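Local coordinates for protein CD8 alpha antigen (Sus scrofa, PDB 5EDX) that forms an alpha-alpha homodimer of immunoglobulin V-set domains and probably serves as a T-cell co-receptor that engages MHC class I, at residues I47-L52 against F77-H82. Sequence-based numbering, arbitrary orientation.
Sequences IFLMYL and FYLILH
Leu79 turns its CG anti to the backbone N (chi1 -171°), and Met50, whose CG sits between backbone N and carbonyl carbon, bends at chi3 (69°); CE of Met50 lies 3.7 Å from Leu79 CD1. The other methyl of Leu79, CD2, is met by CD1 of Leu49 at 4.0 Å, the two leucines crossing at about a right angle. One leucine thus faces two consecutive residues, consistent with the classic beta bulge at Leu49 and Met50, which both face Trp35 of strand 33-38 and both point toward strand 77-81. Farther along, Leu52 and Phe77 slide past each other in opposite directions. CB of Leu52 lies 3.7 Å from Phe77 CD2, Leu52 CD1 lies at the ring's edge, in plane, and Leu52 O comes obliquely to 3.6 Å from Phe77 CE2. Beyond the segments, Phe77 also packs on Cys22 of the Cys22-Cys94 disulfide, and Leu79 on Trp35. The strand axes, 9.2 Å apart, belong to the two facing sheets of the V-set beta-sandwich. Apolar carbons carry most of the contact, the Leu52 carbonyl O being the polar atom set against the ring, so cohesion between the sheets here rests mainly on dispersion and the burial of apolar surface.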
# COMPACT_ATOMS: atom_id res chain seq x y z
N ILE A 47 -1.43 -5.40 -4.25
CA ILE A 47 -2.67 -6.03 -4.68
C ILE A 47 -3.57 -6.18 -3.45
O ILE A 47 -3.16 -6.72 -2.43
CB ILE A 47 -2.36 -7.41 -5.29
CG1 ILE A 47 -1.49 -7.23 -6.54
CG2 ILE A 47 -3.65 -8.16 -5.63
CD1 ILE A 47 -0.89 -8.51 -7.07
N PHE A 48 -4.80 -5.68 -3.55
CA PHE A 48 -5.78 -5.82 -2.48
C PHE A 48 -6.29 -7.26 -2.44
O PHE A 48 -6.71 -7.80 -3.47
CB PHE A 48 -6.95 -4.84 -2.71
CG PHE A 48 -8.12 -5.03 -1.77
CD1 PHE A 48 -8.09 -4.49 -0.49
CD2 PHE A 48 -9.25 -5.72 -2.18
CE1 PHE A 48 -9.17 -4.66 0.38
CE2 PHE A 48 -10.33 -5.89 -1.32
CZ PHE A 48 -10.29 -5.35 -0.04
N LEU A 49 -6.25 -7.88 -1.27
CA LEU A 49 -6.77 -9.24 -1.13
C LEU A 49 -8.16 -9.26 -0.48
O LEU A 49 -9.10 -9.83 -1.03
CB LEU A 49 -5.81 -10.13 -0.35
CG LEU A 49 -4.40 -10.26 -0.91
CD1 LEU A 49 -3.55 -11.10 0.03
CD2 LEU A 49 -4.44 -10.88 -2.32
N MET A 50 -8.29 -8.63 0.68
CA MET A 50 -9.58 -8.58 1.36
C MET A 50 -9.63 -7.55 2.47
O MET A 50 -8.59 -7.13 2.99
CB MET A 50 -9.93 -9.94 1.95
CG MET A 50 -9.01 -10.37 3.07
SD MET A 50 -9.20 -12.10 3.52
CE MET A 50 -8.52 -12.93 2.08
N TYR A 51 -10.84 -7.16 2.83
CA TYR A 51 -11.10 -6.23 3.92
C TYR A 51 -11.84 -7.03 4.98
O TYR A 51 -12.78 -7.76 4.67
CB TYR A 51 -11.94 -5.07 3.40
CG TYR A 51 -12.55 -4.17 4.47
CD1 TYR A 51 -11.92 -3.00 4.86
CD2 TYR A 51 -13.78 -4.48 5.05
CE1 TYR A 51 -12.47 -2.16 5.81
CE2 TYR A 51 -14.35 -3.65 6.01
CZ TYR A 51 -13.69 -2.49 6.38
OH TYR A 51 -14.24 -1.66 7.33
N LEU A 52 -11.39 -6.92 6.23
CA LEU A 52 -11.99 -7.66 7.33
C LEU A 52 -12.44 -6.72 8.45
O LEU A 52 -11.70 -5.83 8.85
CB LEU A 52 -10.99 -8.67 7.90
CG LEU A 52 -10.47 -9.73 6.93
CD1 LEU A 52 -9.27 -10.45 7.52
CD2 LEU A 52 -11.57 -10.73 6.56
N PHE A 77 -6.15 -10.51 13.02
CA PHE A 77 -6.55 -10.76 11.64
C PHE A 77 -5.62 -11.82 11.04
O PHE A 77 -4.42 -11.80 11.27
CB PHE A 77 -6.49 -9.47 10.83
CG PHE A 77 -7.42 -8.40 11.34
CD1 PHE A 77 -7.02 -7.54 12.35
CD2 PHE A 77 -8.70 -8.28 10.83
CE1 PHE A 77 -7.89 -6.56 12.83
CE2 PHE A 77 -9.57 -7.31 11.29
CZ PHE A 77 -9.16 -6.44 12.30
N TYR A 78 -6.19 -12.75 10.29
CA TYR A 78 -5.42 -13.86 9.76
C TYR A 78 -5.58 -13.97 8.26
O TYR A 78 -6.64 -13.65 7.72
CB TYR A 78 -5.87 -15.18 10.40
CG TYR A 78 -5.65 -15.23 11.88
CD1 TYR A 78 -4.45 -15.71 12.41
CD2 TYR A 78 -6.62 -14.80 12.77
CE1 TYR A 78 -4.24 -15.77 13.78
CE2 TYR A 78 -6.42 -14.85 14.14
CZ TYR A 78 -5.23 -15.34 14.64
OH TYR A 78 -5.03 -15.38 16.00
N LEU A 79 -4.53 -14.43 7.60
CA LEU A 79 -4.58 -14.78 6.18
C LEU A 79 -4.08 -16.21 6.07
O LEU A 79 -3.06 -16.56 6.66
CB LEU A 79 -3.67 -13.86 5.37
CG LEU A 79 -3.80 -14.00 3.85
CD1 LEU A 79 -5.10 -13.36 3.38
CD2 LEU A 79 -2.61 -13.36 3.15
N ILE A 80 -4.79 -17.03 5.31
CA ILE A 80 -4.38 -18.41 5.15
C ILE A 80 -4.12 -18.71 3.68
O ILE A 80 -4.99 -18.53 2.84
CB ILE A 80 -5.45 -19.39 5.67
CG1 ILE A 80 -5.65 -19.22 7.18
CG2 ILE A 80 -5.05 -20.82 5.35
CD1 ILE A 80 -6.66 -18.16 7.54
N LEU A 81 -2.89 -19.12 3.38
CA LEU A 81 -2.56 -19.60 2.04
C LEU A 81 -2.71 -21.12 2.13
O LEU A 81 -1.86 -21.80 2.69
CB LEU A 81 -1.13 -19.21 1.68
CG LEU A 81 -0.73 -17.75 1.93
CD1 LEU A 81 0.75 -17.54 1.62
CD2 LEU A 81 -1.59 -16.79 1.12
N HIS A 82 -3.82 -21.62 1.60
CA HIS A 82 -4.24 -23.00 1.86
C HIS A 82 -3.39 -24.08 1.21
O HIS A 82 -3.22 -25.17 1.78
CB HIS A 82 -5.70 -23.19 1.46
CG HIS A 82 -6.66 -22.57 2.42
ND1 HIS A 82 -7.23 -21.34 2.22
CD2 HIS A 82 -7.14 -23.02 3.61
CE1 HIS A 82 -8.03 -21.05 3.24
NE2 HIS A 82 -7.99 -22.06 4.09